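Local coordinates for probable 2-hydroxyhepta-2,4-diene-1,7-dioate isomerase (Thermus thermophilus, PDB 2DFU), which probably acts as a metal-dependent isomerase of the fumarylacetoacetate hydrolase family, converting 2-hydroxyhepta-2,4-diene-1,7-dioate, at residues 1-10 with 169-181. Residues are numbered along the deposited sequence; the frame is centred on the assembly and turned at random.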
loop_
_atom_site.group_PDB
_atom_site.type_symbol
_atom_site.label_atom_id
_atom_site.label_comp_id
_atom_site.label_asym_id
_atom_site.label_seq_id
_atom_site.Cartn_x
_atom_site.Cartn_y
_atom_site.Cartn_z
ATOM N N MET A 1 8.872 -26.419 -0.250
ATOM C CA MET A 1 9.820 -26.205 -1.383
ATOM C C MET A 1 10.133 -24.716 -1.486
ATOM O O MET A 1 9.474 -23.890 -0.848
ATOM C CB MET A 1 9.198 -26.695 -2.699
ATOM C CG MET A 1 8.008 -25.863 -3.171
ATOM S SD MET A 1 7.093 -26.611 -4.556
ATOM C CE MET A 1 5.952 -27.698 -3.641
ATOM N N LYS A 2 11.144 -24.379 -2.278
ATOM C CA LYS A 2 11.527 -22.986 -2.459
ATOM C C LYS A 2 10.929 -22.429 -3.739
ATOM O O LYS A 2 11.158 -22.950 -4.826
ATOM C CB LYS A 2 13.054 -22.845 -2.504
ATOM C CG LYS A 2 13.744 -22.649 -1.144
ATOM C CD LYS A 2 13.760 -23.903 -0.312
ATOM C CE LYS A 2 14.753 -23.809 0.850
ATOM N NZ LYS A 2 14.243 -23.048 2.021
ATOM N N ILE A 3 10.153 -21.364 -3.604
ATOM C CA ILE A 3 9.525 -20.720 -4.750
ATOM C C ILE A 3 10.162 -19.348 -4.934
ATOM O O ILE A 3 10.323 -18.599 -3.967
ATOM C CB ILE A 3 8.000 -20.547 -4.524
ATOM C CG1 ILE A 3 7.297 -21.897 -4.711
ATOM C CG2 ILE A 3 7.441 -19.474 -5.461
ATOM C CD1 ILE A 3 5.795 -21.840 -4.488
ATOM N N LEU A 4 10.529 -19.014 -6.168
ATOM C CA LEU A 4 11.141 -17.713 -6.419
ATOM C C LEU A 4 10.587 -16.999 -7.643
ATOM O O LEU A 4 9.887 -17.591 -8.461
ATOM C CB LEU A 4 12.655 -17.856 -6.588
ATOM C CG LEU A 4 13.108 -18.647 -7.817
ATOM C CD1 LEU A 4 14.506 -18.213 -8.249
ATOM C CD2 LEU A 4 13.072 -20.128 -7.497
ATOM N N ARG A 5 10.889 -15.709 -7.737
ATOM C CA ARG A 5 10.488 -14.886 -8.879
ATOM C C ARG A 5 11.800 -14.415 -9.469
ATOM O O ARG A 5 12.696 -14.023 -8.729
ATOM C CB ARG A 5 9.681 -13.657 -8.449
ATOM C CG ARG A 5 8.195 -13.884 -8.343
ATOM C CD ARG A 5 7.482 -12.584 -7.981
ATOM N NE ARG A 5 7.361 -11.669 -9.111
ATOM C CZ ARG A 5 7.898 -10.453 -9.170
ATOM N NH1 ARG A 5 8.620 -9.976 -8.165
ATOM N NH2 ARG A 5 7.676 -9.692 -10.233
ATOM N N PHE A 6 11.918 -14.440 -10.788
ATOM C CA PHE A 6 13.162 -14.030 -11.418
ATOM C C PHE A 6 12.968 -13.426 -12.806
ATOM O O PHE A 6 11.899 -13.542 -13.411
ATOM C CB PHE A 6 14.100 -15.232 -11.519
ATOM C CG PHE A 6 13.559 -16.344 -12.361
ATOM C CD1 PHE A 6 12.578 -17.195 -11.865
ATOM C CD2 PHE A 6 13.995 -16.513 -13.672
ATOM C CE1 PHE A 6 12.032 -18.196 -12.663
ATOM C CE2 PHE A 6 13.456 -17.509 -14.481
ATOM C CZ PHE A 6 12.469 -18.355 -13.974
ATOM N N ASN A 7 14.020 -12.781 -13.299
ATOM C CA ASN A 7 14.016 -12.151 -14.614
ATOM C C ASN A 7 12.785 -11.282 -14.854
ATOM O O ASN A 7 12.486 -10.413 -14.048
ATOM C CB ASN A 7 14.158 -13.223 -15.698
ATOM C CG ASN A 7 15.528 -13.892 -15.674
ATOM O OD1 ASN A 7 16.406 -13.505 -14.897
ATOM N ND2 ASN A 7 15.718 -14.896 -16.525
ATOM N N GLU A 8 12.061 -11.498 -15.944
ATOM C CA GLU A 8 10.890 -10.659 -16.192
ATOM C C GLU A 8 9.633 -11.112 -15.450
ATOM O O GLU A 8 8.622 -11.455 -16.068
ATOM C CB GLU A 8 10.596 -10.552 -17.697
ATOM C CG GLU A 8 10.553 -11.876 -18.445
ATOM C CD GLU A 8 11.939 -12.403 -18.795
ATOM O OE1 GLU A 8 12.689 -11.698 -19.506
ATOM O OE2 GLU A 8 12.280 -13.522 -18.367
ATOM N N GLY A 9 9.702 -11.102 -14.122
ATOM C CA GLY A 9 8.563 -11.498 -13.313
ATOM C C GLY A 9 8.133 -12.948 -13.475
ATOM O O GLY A 9 6.962 -13.277 -13.285
ATOM N N ARG A 10 9.070 -13.820 -13.828
ATOM C CA ARG A 10 8.752 -15.230 -13.997
ATOM C C ARG A 10 8.766 -15.915 -12.638
ATOM O O ARG A 10 9.404 -15.434 -11.705
ATOM C CB ARG A 10 9.774 -15.905 -14.917
ATOM C CG ARG A 10 9.709 -15.450 -16.373
ATOM C CD ARG A 10 10.826 -16.084 -17.201
ATOM N NE ARG A 10 10.833 -15.606 -18.583
ATOM C CZ ARG A 10 10.247 -16.225 -19.606
ATOM N NH1 ARG A 10 9.600 -17.365 -19.418
ATOM N NH2 ARG A 10 10.304 -15.692 -20.821
ATOM N N PRO A 169 14.176 -4.729 1.471
ATOM C CA PRO A 169 14.827 -5.784 0.687
ATOM C C PRO A 169 14.011 -7.035 1.041
ATOM O O PRO A 169 13.657 -7.224 2.207
ATOM C CB PRO A 169 16.235 -5.832 1.280
ATOM C CG PRO A 169 16.485 -4.404 1.666
ATOM C CD PRO A 169 15.158 -3.999 2.298
ATOM N N LEU A 170 13.696 -7.877 0.061
ATOM C CA LEU A 170 12.886 -9.058 0.352
ATOM C C LEU A 170 13.310 -10.259 -0.481
ATOM O O LEU A 170 13.419 -10.163 -1.703
ATOM C CB LEU A 170 11.406 -8.747 0.087
ATOM C CG LEU A 170 10.369 -9.780 0.539
ATOM C CD1 LEU A 170 10.072 -9.581 2.019
ATOM C CD2 LEU A 170 9.096 -9.616 -0.269
ATOM N N GLY A 171 13.533 -11.390 0.184
ATOM C CA GLY A 171 13.948 -12.593 -0.522
ATOM C C GLY A 171 14.729 -13.552 0.364
ATOM O O GLY A 171 14.597 -13.506 1.585
ATOM N N PRO A 172 15.563 -14.431 -0.214
ATOM C CA PRO A 172 15.841 -14.610 -1.647
ATOM C C PRO A 172 14.695 -15.333 -2.341
ATOM O O PRO A 172 14.537 -15.282 -3.564
ATOM C CB PRO A 172 17.096 -15.472 -1.634
ATOM C CG PRO A 172 16.791 -16.416 -0.478
ATOM C CD PRO A 172 16.289 -15.438 0.587
ATOM N N TRP A 173 13.912 -16.038 -1.540
ATOM C CA TRP A 173 12.798 -16.782 -2.074
ATOM C C TRP A 173 11.892 -17.169 -0.932
ATOM O O TRP A 173 12.134 -16.855 0.225
ATOM C CB TRP A 173 13.306 -18.034 -2.806
ATOM C CG TRP A 173 14.466 -18.655 -2.110
ATOM C CD1 TRP A 173 14.463 -19.269 -0.840
ATOM C CD2 TRP A 173 15.791 -18.859 -2.660
ATOM N NE1 TRP A 173 15.662 -19.832 -0.528
ATOM C CE2 TRP A 173 16.549 -19.567 -1.688
ATOM C CE3 TRP A 173 16.396 -18.502 -3.855
ATOM C CZ2 TRP A 173 17.870 -19.882 -1.928
ATOM C CZ3 TRP A 173 17.720 -18.820 -4.104
ATOM C CH2 TRP A 173 18.467 -19.509 -3.127
ATOM N N LEU A 174 10.787 -17.827 -1.273
ATOM C CA LEU A 174 9.942 -18.239 -0.182
ATOM C C LEU A 174 9.893 -19.746 -0.022
ATOM O O LEU A 174 10.019 -20.526 -0.954
ATOM C CB LEU A 174 8.558 -17.608 -0.316
ATOM C CG LEU A 174 7.683 -18.295 -1.355
ATOM C CD1 LEU A 174 6.899 -19.472 -0.771
ATOM C CD2 LEU A 174 6.642 -17.347 -1.943
ATOM N N GLU A 175 9.799 -20.131 1.247
ATOM C CA GLU A 175 9.688 -21.531 1.576
ATOM C C GLU A 175 8.237 -21.859 1.924
ATOM O O GLU A 175 7.602 -21.200 2.736
ATOM C CB GLU A 175 10.599 -21.771 2.782
ATOM C CG GLU A 175 10.332 -23.081 3.517
ATOM C CD GLU A 175 10.617 -24.243 2.599
ATOM O OE1 GLU A 175 11.748 -24.374 2.151
ATOM O OE2 GLU A 175 9.703 -25.020 2.342
ATOM N N THR A 176 7.670 -22.871 1.276
ATOM C CA THR A 176 6.269 -23.238 1.500
ATOM C C THR A 176 6.031 -24.150 2.705
ATOM O O THR A 176 4.931 -24.186 3.253
ATOM C CB THR A 176 5.676 -23.969 0.286
ATOM O OG1 THR A 176 6.349 -25.221 0.120
ATOM C CG2 THR A 176 5.827 -23.132 -0.982
ATOM N N ASP A 177 7.058 -24.889 3.108
ATOM C CA ASP A 177 6.931 -25.819 4.221
ATOM C C ASP A 177 7.756 -25.390 5.439
ATOM O O ASP A 177 8.975 -25.537 5.458
ATOM C CB ASP A 177 7.346 -27.214 3.737
ATOM C CG ASP A 177 7.134 -28.286 4.782
ATOM O OD1 ASP A 177 6.234 -28.128 5.634
ATOM O OD2 ASP A 177 7.860 -29.299 4.739
ATOM N N LEU A 178 7.083 -24.867 6.460
ATOM C CA LEU A 178 7.784 -24.410 7.651
ATOM C C LEU A 178 6.865 -24.228 8.858
ATOM O O LEU A 178 5.663 -24.015 8.700
ATOM C CB LEU A 178 8.448 -23.070 7.342
ATOM C CG LEU A 178 9.330 -22.429 8.411
ATOM C CD1 LEU A 178 10.747 -22.945 8.253
ATOM C CD2 LEU A 178 9.307 -20.909 8.265
ATOM N N ASN A 179 7.430 -24.331 10.061
ATOM C CA ASN A 179 6.714 -24.008 11.298
ATOM C C ASN A 179 7.197 -22.672 11.814
ATOM O O ASN A 179 8.273 -22.536 12.372
ATOM C CB ASN A 179 6.959 -25.089 12.361
ATOM C CG ASN A 179 6.229 -24.750 13.654
ATOM O OD1 ASN A 179 5.610 -23.697 13.803
ATOM N ND2 ASN A 179 6.308 -25.682 14.622
ATOM N N PRO A 180 6.359 -21.659 11.526
ATOM C CA PRO A 180 6.721 -20.255 11.700
ATOM C C PRO A 180 7.164 -19.924 13.120
ATOM O O PRO A 180 7.914 -18.993 13.377
ATOM C CB PRO A 180 5.509 -19.427 11.317
ATOM C CG PRO A 180 4.304 -20.363 11.278
ATOM C CD PRO A 180 5.011 -21.765 11.003
ATOM N N GLN A 181 6.653 -20.686 14.083
ATOM C CA GLN A 181 6.975 -20.413 15.479
ATOM C C GLN A 181 8.135 -21.256 15.990
ATOM O O GLN A 181 8.403 -21.286 17.188
ATOM C CB GLN A 181 5.744 -20.626 16.367
ATOM C CG GLN A 181 4.497 -19.937 15.843
ATOM C CD GLN A 181 4.734 -18.475 15.482
ATOM O OE1 GLN A 181 4.134 -17.957 14.542
ATOM N NE2 GLN A 181 5.602 -17.805 16.233
HETATM O O HOH W 1 12.340 -14.686 -5.382
#
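Ile-3 and Leu-174 trade both of their backbone hydrogen bonds: Ile-3 N donates to Leu-174 O and Leu-174 N to Ile-3 O, each over 2.8 Å. This antiparallel pairing of strand 2-6 with strand 173-175 runs on to Thr-176 N, which donates to Met-1 O. Beyond Leu-4, water 1 accepts a hydrogen bond from Arg-5 N and also bonds Pro-172 O, at the corner that follows a cis peptide bond.

The charged contacts gather on Glu-175. Its CG stands anti to the backbone N (chi1 164°) and the chain then bends, bringing the carboxylate beside the chain start. OE1 takes Lys-2 NZ at 2.8 Å on its anti lone pair; OE2 receives Met-1 N at 3.1 Å from the syn side, 29° out of plane, and Asp-177 N on its anti lone pair. Met-1 N has a second acceptor in Thr-176 OG1, 2.8 Å away. Lys-2 NZ also donates to Val-249 O, an acceptor it shares with Trp-173 NE1. With an alanine here in place of Glu-175, the terminal amine and the Lys-2 ammonium would probably lose their shared counter-charge, and Asp-177 N its acceptor.

Apolar contacts line both faces. Lys-2 lays its CG over one face of the Trp-173 indole, 3.5 Å from NE1; Pro-172 CG, 3.3 Å above the ring plane and over its centre, covers the opposite face. On the face carrying Ile-3 and Leu-174, the two side chains lie side by side, Ile-3 CB 3.9 Å from Leu-174 CG, and Ile-3 CD1 meets Thr-176 CG2.

A short antiparallel pairing thus joins the N-terminal region to the hydrolase-like part, one carboxylate probably balancing two positive charges.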